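Local coordinates for benzoylformate Decarboxylase (Polynucleobacter necessarius, PDB 4K9Q), which probably decarboxylates benzoylformate with the help of thiamine diphosphate and magnesium, as a member of the thiamine diphosphate-dependent enzyme family, at residues Q46-V51 with M79-T84; W402-A407 with G430-S435. All coordinates share one frame; numbering follows the deposited sequence.

Overall arrangement
From the N terminus, strand 40-43 leads into helix 47-61, and interaction 1 closes where residues 79-84, at the start of helix 79-88, come back against its first turn. The chain between runs through strand 66-69 and helix 71-77; the whole loop belongs to the N-terminal domain. The chain then passes through the central domain before interaction 2 opens; there helix 403-417 leads to strand 423-428, and residues 430-435 fold back on 402-407. The two loops follow in series, neither nested nor crossed. They nevertheless touch, Thr84 against Trp402 and Ser49 against Pro405, joining the N-terminal and C-terminal domains. Each also reaches a different thiamine diphosphate at the subunit interface.

Interaction 1. Residues Q46-V51 with M79-T84; sequences QEASVV and MGCLLT. With TPP (thiamine diphosphate), chain D.
Cys81 meets the first turn of helix 47-61 with its sulfur and CB, facing Ala48 and Val51. SG is anti to its own carbonyl carbon (chi1 -76°), which lays the sulfur beside Ala48: SG stands 4.0 Å from Ala48 CB and 3.4 Å from Ala48 O. One turn on, Val51 takes over. Its CG1 extends alongside Cys81 CB at 3.9 Å and ends 3.7 Å from Cys81 O. The contact is therefore small and mostly apolar, the sulfur against Ala48, the Val51 methyl against CB and the carbonyl of Cys81, and it is completely buried. The axes of the segments 47-51 and 79-84 approach to 8.1 Å, 21° from parallel, close spacing that suits the short Ala48 and Cys81 where the backbones come nearest. These are two helices of the N-terminal, pyrimidine-binding domain of the thiamine diphosphate enzymes, an alpha/beta fold whose parallel sheet supplies strand 66-69 beneath Val50 and Val51. Gln46 caps helix 47-61: its OE1 accepts from Ala48 N at 2.8 Å, the donor sitting 42° out of the carbonyl plane. On another flank of the same turn, Glu47 reaches the cofactor bound mainly by the second subunit. Its bent chain brings OE2 to within 2.7 Å of N1' of the aminopyrimidine, with the CM2 methyl 3.3 Å from the same oxygen. The placement is consistent with that of the glutamate which, in relatives of the family, pairs with N1' and assists cofactor activation. The other carboxylate oxygen, OE1, accepts from Asn77 ND2, a bond that would limit rotation of the group, while Tyr434 of the second subunit packs against Glu47 and Gln46.

Interaction 2. Residues W402-A407 with G430-S435; sequences WDLPAA and GSFQYS. With TPP (thiamine diphosphate), chain B.
An apolar, buried packing contact joins the start of helix 403-417 to the short helix 429-434 in the C-terminal, diphosphate-binding domain of the thiamine diphosphate fold, where Leu404 and Pro405 meet Phe432 and Ser435. Helix 429-434 follows strand 423-428 of the parallel sheet; Asp429, a magnesium ligand, and Gly430 belong to the Gly-Asp-Gly signature that opens the family's diphosphate-binding motif. Leu404 has the largest share of the contact, followed closely by Ser435. With CG anti to the backbone N (chi1 -173°), Leu404 reaches across to residues 430-435, and its methyls divide the work: CD1 lies over a face of the Phe432 ring in a CH-pi contact, 4.0 Å from the ring centroid and 29° off the normal, while CD2 rests 3.6 Å from Ser435 O. Leu404 CD1 is displaced toward the CD1-CE1 side of the phenyl ring. Phe432 leaves the backbone heading away from Leu404, yet CG anti to its own N (chi1 -163°) swings the ring back within touch. Both side chains also rest on Met427 of the strand below, which places this packing at the sheet. Farther along, Pro405 lays the CG-CD edge of its ring against Ser435 CB, with CD at 3.7 Å; the hydroxyl of Ser435 instead bonds to the carbonyl oxygen of Gly401. Helix 403-417 is covered on another side by Ser49 and Ala52 of helix 47-61. The Tyr434 ring comes near N1' of the aminopyrimidine, and its hydroxyl is hydrogen-bonded to Asn23 of the second subunit. The first turn of helix 429-434 grips the alpha phosphate of the cofactor. Gly430 N donates to O2A at 2.8 Å, and O1A receives two bonds from Ser431, one from the backbone N and one from the side-chain OG, each 2.6 Å long.

Interaction 1. Residues Q46-V51 with M79-T84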
loop_
_atom_site.group_PDB
_atom_site.type_symbol
_atom_site.label_atom_id
_atom_site.label_comp_id
_atom_site.label_asym_id
_atom_site.label_seq_id
_atom_site.Cartn_x
_atom_site.Cartn_y
_atom_site.Cartn_z
ATOM N N GLN A 46 1.214 17.341 -21.874
ATOM C CA GLN A 46 1.420 16.015 -21.291
ATOM C C GLN A 46 1.692 16.199 -19.798
ATOM O O GLN A 46 2.230 17.232 -19.390
ATOM C CB GLN A 46 2.576 15.289 -21.993
ATOM C CG GLN A 46 2.518 13.764 -21.897
ATOM C CD GLN A 46 3.384 13.203 -20.779
ATOM O OE1 GLN A 46 3.992 13.954 -20.010
ATOM N NE2 GLN A 46 3.458 11.877 -20.698
ATOM N N GLU A 47 1.300 15.220 -18.983
ATOM C CA GLU A 47 1.236 15.434 -17.545
ATOM C C GLU A 47 2.579 15.520 -16.817
ATOM O O GLU A 47 2.661 16.121 -15.752
ATOM C CB GLU A 47 0.302 14.409 -16.894
ATOM C CG GLU A 47 -1.148 14.536 -17.362
ATOM C CD GLU A 47 -1.456 13.783 -18.657
ATOM O OE1 GLU A 47 -0.518 13.283 -19.328
ATOM O OE2 GLU A 47 -2.659 13.704 -19.002
ATOM N N ALA A 48 3.638 14.939 -17.376
ATOM C CA ALA A 48 4.956 15.144 -16.786
ATOM C C ALA A 48 5.277 16.640 -16.830
ATOM O O ALA A 48 5.796 17.201 -15.861
ATOM C CB ALA A 48 6.023 14.332 -17.524
ATOM N N SER A 49 4.960 17.292 -17.953
ATOM C CA SER A 49 5.217 18.729 -18.065
ATOM C C SER A 49 4.321 19.520 -17.111
ATOM O O SER A 49 4.768 20.490 -16.503
ATOM C CB SER A 49 5.046 19.219 -19.505
ATOM O OG SER A 49 6.165 18.831 -20.299
ATOM N N VAL A 50 3.061 19.110 -16.984
ATOM C CA VAL A 50 2.133 19.772 -16.063
ATOM C C VAL A 50 2.725 19.868 -14.651
ATOM O O VAL A 50 2.792 20.947 -14.056
ATOM C CB VAL A 50 0.796 19.022 -15.990
ATOM C CG1 VAL A 50 -0.072 19.595 -14.871
ATOM C CG2 VAL A 50 0.062 19.092 -17.347
ATOM N N VAL A 51 3.176 18.733 -14.130
ATOM C CA VAL A 51 3.708 18.688 -12.773
ATOM C C VAL A 51 5.008 19.492 -12.660
ATOM O O VAL A 51 5.184 20.264 -11.714
ATOM C CB VAL A 51 3.903 17.239 -12.311
ATOM C CG1 VAL A 51 4.672 17.186 -10.976
ATOM C CG2 VAL A 51 2.539 16.571 -12.157
ATOM N N MET A 79 3.841 10.507 -12.883
ATOM C CA MET A 79 4.462 9.946 -11.675
ATOM C C MET A 79 5.974 10.189 -11.530
ATOM O O MET A 79 6.489 10.282 -10.401
ATOM C CB MET A 79 4.131 8.453 -11.497
ATOM C CG MET A 79 2.744 8.190 -10.951
ATOM S SD MET A 79 2.438 8.968 -9.351
ATOM C CE MET A 79 3.838 8.422 -8.375
ATOM N N GLY A 80 6.689 10.265 -12.652
ATOM C CA GLY A 80 8.119 10.536 -12.605
ATOM C C GLY A 80 8.385 11.947 -12.091
ATOM O O GLY A 80 9.218 12.170 -11.211
ATOM N N CYS A 81 7.666 12.919 -12.627
ATOM C CA CYS A 81 7.828 14.276 -12.140
ATOM C C CYS A 81 7.261 14.466 -10.726
ATOM O O CYS A 81 7.718 15.329 -9.995
ATOM C CB CYS A 81 7.277 15.288 -13.142
ATOM S SG CYS A 81 8.436 15.486 -14.525
ATOM N N LEU A 82 6.298 13.644 -10.329
ATOM C CA LEU A 82 5.790 13.727 -8.966
ATOM C C LEU A 82 6.855 13.223 -7.975
ATOM O O LEU A 82 7.093 13.840 -6.947
ATOM C CB LEU A 82 4.481 12.950 -8.834
ATOM C CG LEU A 82 3.851 12.979 -7.439
ATOM C CD1 LEU A 82 3.711 14.407 -6.943
ATOM C CD2 LEU A 82 2.487 12.293 -7.487
ATOM N N LEU A 83 7.511 12.109 -8.304
ATOM C CA LEU A 83 8.654 11.649 -7.523
ATOM C C LEU A 83 9.630 12.813 -7.351
ATOM O O LEU A 83 10.108 13.095 -6.252
ATOM C CB LEU A 83 9.327 10.459 -8.228
ATOM C CG LEU A 83 10.543 9.749 -7.622
ATOM C CD1 LEU A 83 10.746 8.387 -8.278
ATOM C CD2 LEU A 83 11.807 10.586 -7.782
ATOM N N THR A 84 9.910 13.523 -8.438
ATOM C CA THR A 84 10.873 14.612 -8.375
ATOM C C THR A 84 10.373 15.776 -7.504
ATOM O O THR A 84 11.133 16.334 -6.707
ATOM C CB THR A 84 11.247 15.075 -9.783
ATOM O OG1 THR A 84 11.859 13.977 -10.480
ATOM C CG2 THR A 84 12.201 16.272 -9.731
HETATM N "N1'" TPP D . -4.702 12.883 -20.510
HETATM C "C2'" TPP D . -4.568 11.517 -20.708
HETATM C CM2 TPP D . -3.255 10.838 -20.454
HETATM N "N3'" TPP D . -5.643 10.753 -21.123
HETATM C "C4'" TPP D . -6.857 11.350 -21.353
HETATM N "N4'" TPP D . -7.892 10.607 -21.739
HETATM C "C5'" TPP D . -6.992 12.730 -21.193
HETATM C "C6'" TPP D . -5.918 13.502 -20.753
HETATM C "C7'" TPP D . -8.326 13.386 -21.443
HETATM N N3 TPP D . -8.764 13.483 -22.828
HETATM C C2 TPP D . -9.696 12.646 -23.421
HETATM S S1 TPP D . -10.020 13.003 -24.957
HETATM C C5 TPP D . -8.992 14.249 -24.926
HETATM C C4 TPP D . -8.355 14.440 -23.702
HETATM C CM4 TPP D . -7.349 15.520 -23.390
HETATM C C6 TPP D . -8.882 15.055 -26.189
HETATM C C7 TPP D . -8.367 14.297 -27.401
HETATM O O7 TPP D . -8.107 15.290 -28.366
HETATM P PA TPP D . -7.621 14.915 -29.852
HETATM O O1A TPP D . -6.602 13.815 -29.766
HETATM O O2A TPP D . -7.063 16.123 -30.535
HETATM O O3A TPP D . -8.920 14.259 -30.536
HETATM P PB TPP D . -10.272 14.986 -31.014
HETATM O O1B TPP D . -11.256 14.818 -29.902
HETATM O O2B TPP D . -10.721 14.247 -32.255
HETATM O O3B TPP D . -10.044 16.441 -31.270
#

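Interaction 2. Residues W402-A407 with G430-S435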
loop_
_atom_site.group_PDB
_atom_site.type_symbol
_atom_site.label_atom_id
_atom_site.label_comp_id
_atom_site.label_asym_id
_atom_site.label_seq_id
_atom_site.Cartn_x
_atom_site.Cartn_y
_atom_site.Cartn_z
ATOM N N TRP A 402 12.384 16.704 -16.183
ATOM C CA TRP A 402 11.886 17.684 -15.224
ATOM C C TRP A 402 12.263 19.112 -15.613
ATOM O O TRP A 402 11.435 20.021 -15.531
ATOM C CB TRP A 402 12.398 17.377 -13.813
ATOM C CG TRP A 402 11.825 18.300 -12.779
ATOM C CD1 TRP A 402 10.603 18.195 -12.171
ATOM C CD2 TRP A 402 12.442 19.475 -12.244
ATOM N NE1 TRP A 402 10.429 19.229 -11.284
ATOM C CE2 TRP A 402 11.543 20.029 -11.310
ATOM C CE3 TRP A 402 13.667 20.116 -12.467
ATOM C CZ2 TRP A 402 11.827 21.200 -10.596
ATOM C CZ3 TRP A 402 13.953 21.279 -11.746
ATOM C CH2 TRP A 402 13.033 21.803 -10.826
ATOM N N ASP A 403 13.506 19.310 -16.033
ATOM C CA ASP A 403 14.051 20.668 -16.134
ATOM C C ASP A 403 13.481 21.502 -17.273
ATOM O O ASP A 403 13.274 22.710 -17.124
ATOM C CB ASP A 403 15.582 20.646 -16.176
ATOM C CG ASP A 403 16.186 20.310 -14.815
ATOM O OD1 ASP A 403 16.430 21.258 -14.040
ATOM O OD2 ASP A 403 16.382 19.107 -14.513
ATOM N N LEU A 404 13.223 20.869 -18.414
ATOM C CA LEU A 404 12.669 21.599 -19.540
ATOM C C LEU A 404 11.336 22.275 -19.176
ATOM O O LEU A 404 11.208 23.489 -19.302
ATOM C CB LEU A 404 12.563 20.712 -20.785
ATOM C CG LEU A 404 12.145 21.429 -22.073
ATOM C CD1 LEU A 404 12.540 20.590 -23.272
ATOM C CD2 LEU A 404 10.646 21.723 -22.081
ATOM N N PRO A 405 10.350 21.497 -18.701
ATOM C CA PRO A 405 9.128 22.166 -18.236
ATOM C C PRO A 405 9.318 22.995 -16.952
ATOM O O PRO A 405 8.663 24.034 -16.797
ATOM C CB PRO A 405 8.131 21.011 -18.043
ATOM C CG PRO A 405 8.981 19.769 -17.937
ATOM C CD PRO A 405 10.208 20.029 -18.764
ATOM N N ALA A 406 10.208 22.589 -16.053
ATOM C CA ALA A 406 10.380 23.379 -14.830
ATOM C C ALA A 406 10.857 24.800 -15.155
ATOM O O ALA A 406 10.465 25.767 -14.483
ATOM C CB ALA A 406 11.332 22.696 -13.847
ATOM N N ALA A 407 11.681 24.921 -16.197
ATOM C CA ALA A 407 12.149 26.220 -16.669
ATOM C C ALA A 407 10.982 27.133 -17.017
ATOM O O ALA A 407 11.009 28.328 -16.712
ATOM C CB ALA A 407 13.060 26.055 -17.878
ATOM N N GLY A 430 19.520 14.129 -25.385
ATOM C CA GLY A 430 18.716 13.038 -24.848
ATOM C C GLY A 430 17.689 13.526 -23.836
ATOM O O GLY A 430 16.499 13.203 -23.928
ATOM N N SER A 431 18.157 14.310 -22.865
ATOM C CA SER A 431 17.295 14.865 -21.823
ATOM C C SER A 431 16.144 15.674 -22.409
ATOM O O SER A 431 15.025 15.599 -21.924
ATOM C CB SER A 431 18.098 15.761 -20.874
ATOM O OG SER A 431 18.978 14.998 -20.061
ATOM N N PHE A 432 16.440 16.451 -23.447
ATOM C CA PHE A 432 15.465 17.319 -24.121
ATOM C C PHE A 432 14.207 16.561 -24.556
ATOM O O PHE A 432 13.112 17.121 -24.557
ATOM C CB PHE A 432 16.144 17.944 -25.346
ATOM C CG PHE A 432 15.439 19.154 -25.917
ATOM C CD1 PHE A 432 15.526 20.391 -25.290
ATOM C CD2 PHE A 432 14.757 19.063 -27.120
ATOM C CE1 PHE A 432 14.910 21.508 -25.843
ATOM C CE2 PHE A 432 14.146 20.179 -27.681
ATOM C CZ PHE A 432 14.221 21.394 -27.037
ATOM N N GLN A 433 14.365 15.285 -24.916
ATOM C CA GLN A 433 13.254 14.495 -25.461
ATOM C C GLN A 433 12.177 14.094 -24.462
ATOM O O GLN A 433 11.025 13.908 -24.843
ATOM C CB GLN A 433 13.782 13.209 -26.109
ATOM C CG GLN A 433 14.933 13.420 -27.080
ATOM C CD GLN A 433 14.565 14.380 -28.185
ATOM O OE1 GLN A 433 13.479 14.281 -28.767
ATOM N NE2 GLN A 433 15.449 15.340 -28.464
ATOM N N TYR A 434 12.535 13.927 -23.197
ATOM C CA TYR A 434 11.585 13.309 -22.262
ATOM C C TYR A 434 10.297 14.103 -22.114
ATOM O O TYR A 434 9.209 13.531 -22.117
ATOM C CB TYR A 434 12.219 13.054 -20.885
ATOM C CG TYR A 434 13.261 11.949 -20.921
ATOM C CD1 TYR A 434 14.559 12.207 -21.351
ATOM C CD2 TYR A 434 12.945 10.654 -20.518
ATOM C CE1 TYR A 434 15.505 11.201 -21.389
ATOM C CE2 TYR A 434 13.890 9.641 -20.552
ATOM C CZ TYR A 434 15.167 9.924 -20.992
ATOM O OH TYR A 434 16.131 8.950 -21.045
ATOM N N SER A 435 10.428 15.424 -22.013
ATOM C CA SER A 435 9.278 16.295 -21.816
ATOM C C SER A 435 9.303 17.434 -22.822
ATOM O O SER A 435 9.002 18.574 -22.496
ATOM C CB SER A 435 9.260 16.850 -20.392
ATOM O OG SER A 435 9.096 15.801 -19.454
HETATM N "N1'" TPP B . 15.095 8.025 -17.790
HETATM C "C2'" TPP B . 14.759 8.983 -16.847
HETATM C CM2 TPP B . 13.340 9.448 -16.710
HETATM N "N3'" TPP B . 15.717 9.513 -16.004
HETATM C "C4'" TPP B . 17.021 9.096 -16.104
HETATM N "N4'" TPP B . 17.937 9.600 -15.280
HETATM C "C5'" TPP B . 17.377 8.159 -17.075
HETATM C "C6'" TPP B . 16.410 7.605 -17.913
HETATM C "C7'" TPP B . 18.807 7.699 -17.184
HETATM N N3 TPP B . 19.768 8.653 -17.723
HETATM C C2 TPP B . 20.653 9.397 -16.960
HETATM S S1 TPP B . 21.628 10.348 -17.819
HETATM C C5 TPP B . 20.966 9.840 -19.204
HETATM C C4 TPP B . 19.955 8.896 -19.047
HETATM C CM4 TPP B . 19.167 8.254 -20.161
HETATM C C6 TPP B . 21.543 10.413 -20.468
HETATM C C7 TPP B . 21.399 11.918 -20.623
HETATM O O7 TPP B . 21.763 12.180 -21.959
HETATM P PA TPP B . 21.836 13.681 -22.534
HETATM O O1A TPP B . 20.655 14.454 -22.022
HETATM O O2A TPP B . 21.869 13.661 -24.028
HETATM O O3A TPP B . 23.124 14.315 -21.811
HETATM P PB TPP B . 24.677 13.993 -22.074
HETATM O O1B TPP B . 25.079 12.990 -21.041
HETATM O O2B TPP B . 25.410 15.301 -21.876
HETATM O O3B TPP B . 24.889 13.422 -23.439
#